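Local coordinates for uncharacterized protein Atu2773 (Agrobacterium tumefaciens, PDB 2QV5) that is of unknown function but belongs to the divergent polysaccharide deacetylase family and so may be related to enzymes that remove acetyl groups from polysaccharides, at residues I50-A63 with D74-P87. Residues are numbered along the deposited sequence; the frame is centred on the assembly and turned at random. Where two conformers were deposited one is given.
Sequences IRDLPPEVTLGFAA and DARREGHEILLQIP
I50, near the end of helix 43-52, touches helix 68-78 with two branches: CD1 lies 3.7 Å from A75 CB, while CG2, anti to the backbone N, reaches D74 CB. A water donates to both I50 O and L53 O and meets NE2 of H80, whose ring lies between P55 and L59. P55 lies over one face, its CA 3.6 Å from the ring centroid in a CH-pi contact, and a second water links P55 O to E81 N just before the strands join. In the ring plane, ND1 of H80 gives a nearly straight 2.7 Å hydrogen bond to V57 O (167° at the hydrogen). T58 CG2 meets L83 CG on the face of the sheet turned from helix 68-78. L59 CD1 sits over the centre of the opposite face of the H80 ring, a second CH-pi contact. With both ring nitrogens engaged and both faces covered, rotation of the imidazole is restrained. H80 follows G79, whose positive phi closes helix 68-78 in a Schellman motif. From L59 onward the backbones run parallel: E81 O accepts from L59 N, L59 O from L83 N, L83 O from F61 N at 2.8 Å, and F61 O from Q85 N. The extended side chain of Q85 runs alongside G60, where its OE1 accepts from G38 N. L59 and F61 face helix 68-78, and F61 CZ reaches A75 CB. A63 ends the pairing with a weak bond from its N to Q85 O, its CB 4.0 Å from P87 CD. Strands 58-62 and 82-88, with helix 68-78 between them, make a beta-alpha-beta crossover of the parallel sheet. Strand 58-62 is flanked on its other edge by strand 30-39, strand 82-88 by strand 128-131, while helix 221-233 packs against L53 and P54.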
ATOM      1  N   ILE A  50      -9.901  10.175   6.111  1.00 10.76           N
ATOM      2  CA  ILE A  50      -9.229  11.454   5.891  1.00 16.36           C
ATOM      3  C   ILE A  50      -9.389  12.391   7.100  1.00 19.08           C
ATOM      4  O   ILE A  50      -8.433  13.056   7.515  1.00 18.15           O
ATOM      5  CB  ILE A  50      -9.807  12.170   4.622  1.00 24.12           C
ATOM      6  CG1 ILE A  50      -9.616  11.317   3.360  1.00 28.22           C
ATOM      7  CG2 ILE A  50      -9.217  13.573   4.437  1.00 20.77           C
ATOM      8  CD1 ILE A  50      -8.207  11.200   2.878  1.00 29.02           C
ATOM      9  N   ARG A  51     -10.605  12.441   7.644  1.00 14.50           N
ATOM     10  CA  ARG A  51     -10.929  13.249   8.835  1.00 18.84           C
ATOM     11  C   ARG A  51     -10.124  12.854  10.086  1.00 19.10           C
ATOM     12  O   ARG A  51      -9.685  13.724  10.849  1.00 18.10           O
ATOM     13  CB  ARG A  51     -12.428  13.120   9.120  1.00 20.53           C
ATOM     14  CG  ARG A  51     -13.008  14.039  10.174  1.00 30.93           C
ATOM     15  CD  ARG A  51     -14.478  13.686  10.371  1.00 47.74           C
ATOM     16  NE  ARG A  51     -15.025  14.216  11.617  1.00 59.39           N
ATOM     17  CZ  ARG A  51     -15.112  13.534  12.758  1.00 66.78           C
ATOM     18  NH1 ARG A  51     -14.687  12.276  12.828  1.00 68.48           N
ATOM     19  NH2 ARG A  51     -15.631  14.114  13.835  1.00 63.97           N
ATOM     20  N   ASP A  52      -9.931  11.549  10.285  1.00 16.97           N
ATOM     21  CA  ASP A  52      -9.412  11.022  11.552  1.00 16.37           C
ATOM     22  C   ASP A  52      -7.939  10.617  11.617  1.00 15.88           C
ATOM     23  O   ASP A  52      -7.314  10.755  12.673  1.00 18.83           O
ATOM     24  CB  ASP A  52     -10.264   9.844  12.039  1.00 16.68           C
ATOM     25  CG  ASP A  52     -11.672  10.251  12.436  1.00 26.97           C
ATOM     26  OD1 ASP A  52     -11.974  11.465  12.499  1.00 23.72           O
ATOM     27  OD2 ASP A  52     -12.486   9.335  12.677  1.00 28.54           O
ATOM     28  N   LEU A  53      -7.392  10.074  10.530  1.00 17.65           N
ATOM     29  CA  LEU A  53      -6.013   9.576  10.565  1.00 18.19           C
ATOM     30  C   LEU A  53      -5.040  10.750  10.476  1.00 13.60           C
ATOM     31  O   LEU A  53      -5.275  11.669   9.708  1.00 14.65           O
ATOM     32  CB  LEU A  53      -5.745   8.562   9.440  1.00 10.85           C
ATOM     33  CG  LEU A  53      -6.605   7.285   9.485  1.00 15.41           C
ATOM     34  CD1 LEU A  53      -6.686   6.607   8.133  1.00 18.23           C
ATOM     35  CD2 LEU A  53      -6.104   6.308  10.534  1.00 11.28           C
ATOM     36  N   PRO A  54      -3.964  10.735  11.287  1.00 14.20           N
ATOM     37  CA  PRO A  54      -2.906  11.734  11.123  1.00 12.64           C
ATOM     38  C   PRO A  54      -2.168  11.533   9.790  1.00 16.52           C
ATOM     39  O   PRO A  54      -2.157  10.404   9.260  1.00 13.05           O
ATOM     40  CB  PRO A  54      -1.987  11.463  12.321  1.00 14.08           C
ATOM     41  CG  PRO A  54      -2.218  10.040  12.647  1.00 17.50           C
ATOM     42  CD  PRO A  54      -3.676   9.826  12.412  1.00 11.01           C
ATOM     43  N   PRO A  55      -1.587  12.619   9.227  1.00 16.57           N
ATOM     44  CA  PRO A  55      -0.944  12.588   7.896  1.00 17.02           C
ATOM     45  C   PRO A  55       0.220  11.606   7.741  1.00  9.50           C
ATOM     46  O   PRO A  55       0.655  11.339   6.623  1.00 11.45           O
ATOM     47  CB  PRO A  55      -0.426  14.015   7.715  1.00 19.58           C
ATOM     48  CG  PRO A  55      -0.457  14.635   9.045  1.00 20.94           C
ATOM     49  CD  PRO A  55      -1.567  13.973   9.802  1.00 17.47           C
ATOM     50  N   GLU A  56       0.717  11.093   8.860  1.00  9.99           N
ATOM     51  CA  GLU A  56       1.832  10.150   8.863  1.00  9.72           C
ATOM     52  C   GLU A  56       1.381   8.762   8.424  1.00 10.42           C
ATOM     53  O   GLU A  56       2.203   7.939   8.061  1.00 10.07           O
ATOM     54  CB  GLU A  56       2.454  10.072  10.255  1.00 10.79           C
ATOM     55  CG  GLU A  56       3.285  11.299  10.653  1.00 21.58           C
ATOM     56  CD  GLU A  56       2.454  12.416  11.296  1.00 34.63           C
ATOM     57  OE1 GLU A  56       1.205  12.300  11.368  1.00 21.19           O
ATOM     58  OE2 GLU A  56       3.061  13.422  11.724  1.00 39.07           O
ATOM     59  N   VAL A  57       0.075   8.514   8.484  1.00 11.14           N
ATOM     60  CA  VAL A  57      -0.506   7.252   8.045  1.00 12.24           C
ATOM     61  C   VAL A  57      -0.600   7.254   6.524  1.00  6.36           C
ATOM     62  O   VAL A  57      -1.186   8.162   5.912  1.00 14.15           O
ATOM     63  CB  VAL A  57      -1.879   7.012   8.710  1.00 11.21           C
ATOM     64  CG1 VAL A  57      -2.552   5.726   8.190  1.00 14.39           C
ATOM     65  CG2 VAL A  57      -1.721   6.941  10.226  1.00 14.33           C
ATOM     66  N   THR A  58      -0.014   6.232   5.914  1.00 11.62           N
ATOM     67  CA  THR A  58      -0.030   6.064   4.462  1.00  9.17           C
ATOM     68  C   THR A  58      -1.416   5.562   4.057  1.00  6.65           C
ATOM     69  O   THR A  58      -1.993   4.724   4.745  1.00  8.64           O
ATOM     70  CB  THR A  58       1.072   5.074   4.036  1.00 14.14           C
ATOM     71  OG1 THR A  58       2.341   5.606   4.432  1.00  8.67           O
ATOM     72  CG2 THR A  58       1.071   4.816   2.521  1.00 11.14           C
ATOM     73  N   LEU A  59      -1.957   6.087   2.959  1.00  7.44           N
ATOM     74  CA  LEU A  59      -3.295   5.667   2.516  1.00 10.06           C
ATOM     75  C   LEU A  59      -3.266   4.877   1.210  1.00  9.26           C
ATOM     76  O   LEU A  59      -2.632   5.284   0.238  1.00 11.62           O
ATOM     77  CB  LEU A  59      -4.242   6.879   2.425  1.00 10.78           C
ATOM     78  CG  LEU A  59      -4.364   7.740   3.701  1.00  7.75           C
ATOM     79  CD1 LEU A  59      -5.230   8.961   3.434  1.00 11.73           C
ATOM     80  CD2 LEU A  59      -4.913   6.971   4.881  1.00  8.24           C
ATOM     81  N   GLY A  60      -3.947   3.735   1.192  1.00 10.43           N
ATOM     82  CA  GLY A  60      -4.059   2.928  -0.019  1.00 10.72           C
ATOM     83  C   GLY A  60      -5.369   3.222  -0.724  1.00 10.80           C
ATOM     84  O   GLY A  60      -6.440   3.182  -0.096  1.00 12.36           O
ATOM     85  N   PHE A  61      -5.283   3.549  -2.012  1.00  7.26           N
ATOM     86  CA  PHE A  61      -6.467   3.912  -2.796  1.00  9.53           C
ATOM     87  C   PHE A  61      -6.875   2.727  -3.655  1.00 15.28           C
ATOM     88  O   PHE A  61      -6.044   2.147  -4.342  1.00 18.53           O
ATOM     89  CB  PHE A  61      -6.177   5.139  -3.675  1.00  9.24           C
ATOM     90  CG  PHE A  61      -6.329   6.430  -2.947  1.00 18.69           C
ATOM     91  CD1 PHE A  61      -5.546   6.714  -1.830  1.00 16.22           C
ATOM     92  CD2 PHE A  61      -7.277   7.351  -3.346  1.00 21.86           C
ATOM     93  CE1 PHE A  61      -5.695   7.890  -1.124  1.00 13.28           C
ATOM     94  CE2 PHE A  61      -7.425   8.534  -2.651  1.00 22.07           C
ATOM     95  CZ  PHE A  61      -6.625   8.809  -1.536  1.00 19.82           C
ATOM     96  N   ALA A  62      -8.153   2.363  -3.599  1.00 15.55           N
ATOM     97  CA  ALA A  62      -8.645   1.226  -4.362  1.00 16.61           C
ATOM     98  C   ALA A  62      -8.831   1.653  -5.802  1.00 18.26           C
ATOM     99  O   ALA A  62      -9.490   2.656  -6.074  1.00 13.80           O
ATOM    100  CB  ALA A  62      -9.942   0.747  -3.795  1.00 13.34           C
ATOM    101  N   ALA A  63      -8.254   0.897  -6.730  1.00 19.18           N
ATOM    102  CA  ALA A  63      -8.308   1.279  -8.150  1.00 23.01           C
ATOM    103  C   ALA A  63      -9.750   1.273  -8.674  1.00 25.56           C
ATOM    104  O   ALA A  63     -10.121   2.123  -9.470  1.00 21.29           O
ATOM    105  CB  ALA A  63      -7.419   0.380  -8.981  1.00 19.21           C
ATOM    106  N   ASP A  74      -7.837  15.544  -1.097  1.00 12.23           N
ATOM    107  CA  ASP A  74      -8.000  15.657   0.352  1.00 14.47           C
ATOM    108  C   ASP A  74      -6.815  15.039   1.095  1.00 14.82           C
ATOM    109  O   ASP A  74      -6.257  15.656   2.000  1.00 12.06           O
ATOM    110  CB  ASP A  74      -9.301  14.980   0.830  1.00 20.14           C
ATOM    111  CG  ASP A  74     -10.564  15.745   0.427  1.00 27.59           C
ATOM    112  OD1 ASP A  74     -10.495  16.702  -0.378  1.00 37.53           O
ATOM    113  OD2 ASP A  74     -11.648  15.371   0.925  1.00 29.16           O
ATOM    114  N   ALA A  75      -6.415  13.840   0.690  1.00 10.37           N
ATOM    115  CA  ALA A  75      -5.295  13.150   1.358  1.00 10.13           C
ATOM    116  C   ALA A  75      -3.976  13.911   1.223  1.00  7.34           C
ATOM    117  O   ALA A  75      -3.281  14.129   2.220  1.00 14.74           O
ATOM    118  CB  ALA A  75      -5.156  11.738   0.834  1.00  9.79           C
ATOM    119  N   ARG A  76      -3.669  14.358   0.002  1.00 11.53           N
ATOM    120  CA  ARG A  76      -2.429  15.087  -0.274  1.00  9.29           C
ATOM    121  C   ARG A  76      -2.417  16.483   0.345  1.00 10.81           C
ATOM    122  O   ARG A  76      -1.361  16.984   0.723  1.00 12.49           O
ATOM    123  CB  ARG A  76      -2.151  15.163  -1.775  1.00 12.62           C
ATOM    124  CG  ARG A  76      -1.855  13.807  -2.419  1.00 14.84           C
ATOM    125  CD  ARG A  76      -0.573  13.223  -1.861  1.00 14.12           C
ATOM    126  NE  ARG A  76       0.608  13.972  -2.283  1.00 18.75           N
ATOM    127  CZ  ARG A  76       1.825  13.785  -1.785  1.00 23.57           C
ATOM    128  NH1 ARG A  76       2.027  12.879  -0.835  1.00 20.90           N
ATOM    129  NH2 ARG A  76       2.840  14.509  -2.238  1.00 16.11           N
ATOM    130  N   ARG A  77      -3.593  17.096   0.462  1.00  9.56           N
ATOM    131  CA  ARG A  77      -3.726  18.380   1.150  1.00 14.91           C
ATOM    132  C   ARG A  77      -3.295  18.251   2.602  1.00 12.80           C
ATOM    133  O   ARG A  77      -2.553  19.093   3.103  1.00 11.84           O
ATOM    134  CB  ARG A  77      -5.159  18.914   1.076  1.00 11.45           C
ATOM    135  CG  ARG A  77      -5.373  20.142   1.914  1.00 18.35           C
ATOM    136  CD  ARG A  77      -6.663  20.898   1.629  1.00 21.99           C
ATOM    137  NE  ARG A  77      -6.910  21.798   2.755  1.00 31.01           N
ATOM    138  CZ  ARG A  77      -6.274  22.951   2.958  1.00 30.27           C
ATOM    139  NH1 ARG A  77      -6.550  23.663   4.035  1.00 28.06           N
ATOM    140  NH2 ARG A  77      -5.364  23.399   2.091  1.00 25.54           N
ATOM    141  N   GLU A  78      -3.753  17.183   3.256  1.00 13.28           N
ATOM    142  CA  GLU A  78      -3.377  16.885   4.636  1.00 16.76           C
ATOM    143  C   GLU A  78      -1.914  16.421   4.780  1.00 12.92           C
ATOM    144  O   GLU A  78      -1.358  16.479   5.869  1.00 18.10           O
ATOM    145  CB  GLU A  78      -4.337  15.848   5.263  1.00 16.49           C
ATOM    146  CG  GLU A  78      -5.827  16.234   5.269  1.00 28.04           C
ATOM    147  CD  GLU A  78      -6.123  17.576   5.937  1.00 39.64           C
ATOM    148  OE1 GLU A  78      -5.503  17.897   6.977  1.00 39.67           O
ATOM    149  OE2 GLU A  78      -6.997  18.312   5.424  1.00 48.51           O
ATOM    150  N   GLY A  79      -1.303  15.957   3.689  1.00 13.81           N
ATOM    151  CA  GLY A  79       0.116  15.563   3.705  1.00 10.94           C
ATOM    152  C   GLY A  79       0.394  14.060   3.696  1.00 14.56           C
ATOM    153  O   GLY A  79       1.549  13.639   3.824  1.00 13.85           O
ATOM    154  N   HIS A  80      -0.649  13.248   3.563  1.00  8.62           N
ATOM    155  CA  HIS A  80      -0.464  11.788   3.508  1.00  9.04           C
ATOM    156  C   HIS A  80       0.367  11.350   2.301  1.00 13.06           C
ATOM    157  O   HIS A  80       0.214  11.909   1.207  1.00 11.28           O
ATOM    158  CB  HIS A  80      -1.797  11.046   3.408  1.00  7.68           C
ATOM    159  CG  HIS A  80      -2.707  11.252   4.571  1.00 13.03           C
ATOM    160  ND1 HIS A  80      -2.673  10.457   5.701  1.00 12.53           N
ATOM    161  CD2 HIS A  80      -3.708  12.141   4.765  1.00  7.86           C
ATOM    162  CE1 HIS A  80      -3.616  10.851   6.540  1.00 10.17           C
ATOM    163  NE2 HIS A  80      -4.253  11.877   6.001  1.00  6.18           N
ATOM    164  N   GLU A  81       1.231  10.351   2.510  1.00 14.13           N
ATOM    165  CA  GLU A  81       1.750   9.536   1.405  1.00 11.01           C
ATOM    166  C   GLU A  81       0.643   8.596   0.937  1.00  9.05           C
ATOM    167  O   GLU A  81      -0.142   8.090   1.738  1.00  9.46           O
ATOM    168  CB  GLU A  81       2.959   8.713   1.838  1.00 11.15           C
ATOM    169  CG  GLU A  81       3.843   8.280   0.682  1.00 17.42           C
ATOM    170  CD  GLU A  81       5.090   7.557   1.137  1.00 23.77           C
ATOM    171  OE1 GLU A  81       5.944   8.209   1.789  1.00 21.27           O
ATOM    172  OE2 GLU A  81       5.218   6.344   0.821  1.00 19.38           O
ATOM    173  N   ILE A  82       0.572   8.363  -0.369  1.00  9.09           N
ATOM    174  CA  ILE A  82      -0.502   7.574  -0.984  0.50 12.96           C
ATOM    175  C   ILE A  82       0.072   6.364  -1.733  1.00 10.21           C
ATOM    176  O   ILE A  82       1.104   6.504  -2.384  1.00 11.13           O
ATOM    177  CB  ILE A  82      -1.338   8.485  -1.950  0.50 14.29           C
ATOM    178  CG1 ILE A  82      -2.491   9.171  -1.213  0.50 17.76           C
ATOM    179  CG2 ILE A  82      -1.964   7.709  -3.104  0.50 17.36           C
ATOM    180  CD1 ILE A  82      -2.121  10.310  -0.336  0.50 21.43           C
ATOM    181  N   LEU A  83      -0.605   5.215  -1.662  1.00  8.95           N
ATOM    182  CA  LEU A  83      -0.303   4.038  -2.502  1.00  7.25           C
ATOM    183  C   LEU A  83      -1.519   3.682  -3.355  1.00 16.22           C
ATOM    184  O   LEU A  83      -2.661   3.896  -2.931  1.00 15.43           O
ATOM    185  CB  LEU A  83       0.078   2.835  -1.644  1.00  9.01           C
ATOM    186  CG  LEU A  83       1.366   2.922  -0.820  1.00 16.11           C
ATOM    187  CD1 LEU A  83       1.578   1.681  -0.007  1.00 12.12           C
ATOM    188  CD2 LEU A  83       2.576   3.153  -1.708  1.00  8.71           C
ATOM    189  N   LEU A  84      -1.276   3.144  -4.551  1.00 12.39           N
ATOM    190  CA  LEU A  84      -2.349   2.627  -5.396  1.00 14.32           C
ATOM    191  C   LEU A  84      -2.536   1.120  -5.189  1.00  9.34           C
ATOM    192  O   LEU A  84      -1.597   0.365  -5.362  1.00 14.20           O
ATOM    193  CB  LEU A  84      -2.020   2.884  -6.867  1.00 13.09           C
ATOM    194  CG  LEU A  84      -3.059   2.450  -7.906  1.00 16.68           C
ATOM    195  CD1 LEU A  84      -4.432   3.103  -7.656  1.00 10.38           C
ATOM    196  CD2 LEU A  84      -2.526   2.790  -9.268  1.00 21.15           C
ATOM    197  N   GLN A  85      -3.743   0.688  -4.836  1.00 11.08           N
ATOM    198  CA  GLN A  85      -4.017  -0.754  -4.700  1.00 15.71           C
ATOM    199  C   GLN A  85      -4.455  -1.372  -6.021  1.00 15.41           C
ATOM    200  O   GLN A  85      -5.469  -0.970  -6.595  1.00 19.57           O
ATOM    201  CB  GLN A  85      -5.085  -1.033  -3.656  1.00 15.07           C
ATOM    202  CG  GLN A  85      -4.642  -0.862  -2.243  1.00 21.36           C
ATOM    203  CD  GLN A  85      -5.797  -0.922  -1.257  1.00 29.83           C
ATOM    204  OE1 GLN A  85      -6.644  -0.033  -1.226  1.00 32.07           O
ATOM    205  NE2 GLN A  85      -5.824  -1.967  -0.439  1.00 34.54           N
ATOM    206  N   ILE A  86      -3.710  -2.373  -6.473  1.00 13.83           N
ATOM    207  CA  ILE A  86      -3.967  -3.036  -7.742  1.00 16.50           C
ATOM    208  C   ILE A  86      -4.667  -4.375  -7.522  1.00 19.55           C
ATOM    209  O   ILE A  86      -4.130  -5.240  -6.832  1.00 20.32           O
ATOM    210  CB  ILE A  86      -2.642  -3.257  -8.511  1.00 20.48           C
ATOM    211  CG1 ILE A  86      -1.934  -1.920  -8.744  1.00 17.47           C
ATOM    212  CG2 ILE A  86      -2.887  -3.972  -9.841  1.00 20.15           C
ATOM    213  CD1 ILE A  86      -2.722  -0.980  -9.624  1.00 16.30           C
ATOM    214  N   PRO A  87      -5.869  -4.552  -8.106  1.00 25.65           N
ATOM    215  CA  PRO A  87      -6.585  -5.830  -7.977  1.00 24.37           C
ATOM    216  C   PRO A  87      -5.857  -6.987  -8.684  1.00 19.07           C
ATOM    217  O   PRO A  87      -5.570  -6.897  -9.875  1.00 20.54           O
ATOM    218  CB  PRO A  87      -7.945  -5.545  -8.636  1.00 23.70           C
ATOM    219  CG  PRO A  87      -7.717  -4.400  -9.537  1.00 25.93           C
ATOM    220  CD  PRO A  87      -6.621  -3.574  -8.913  1.00 27.65           C
TER
HETATM  221  O   HOH W   1      -5.906  13.285   7.740  1.00 29.02           O
HETATM  222  O   HOH W   2       1.871   9.112   4.976  1.00 15.91           O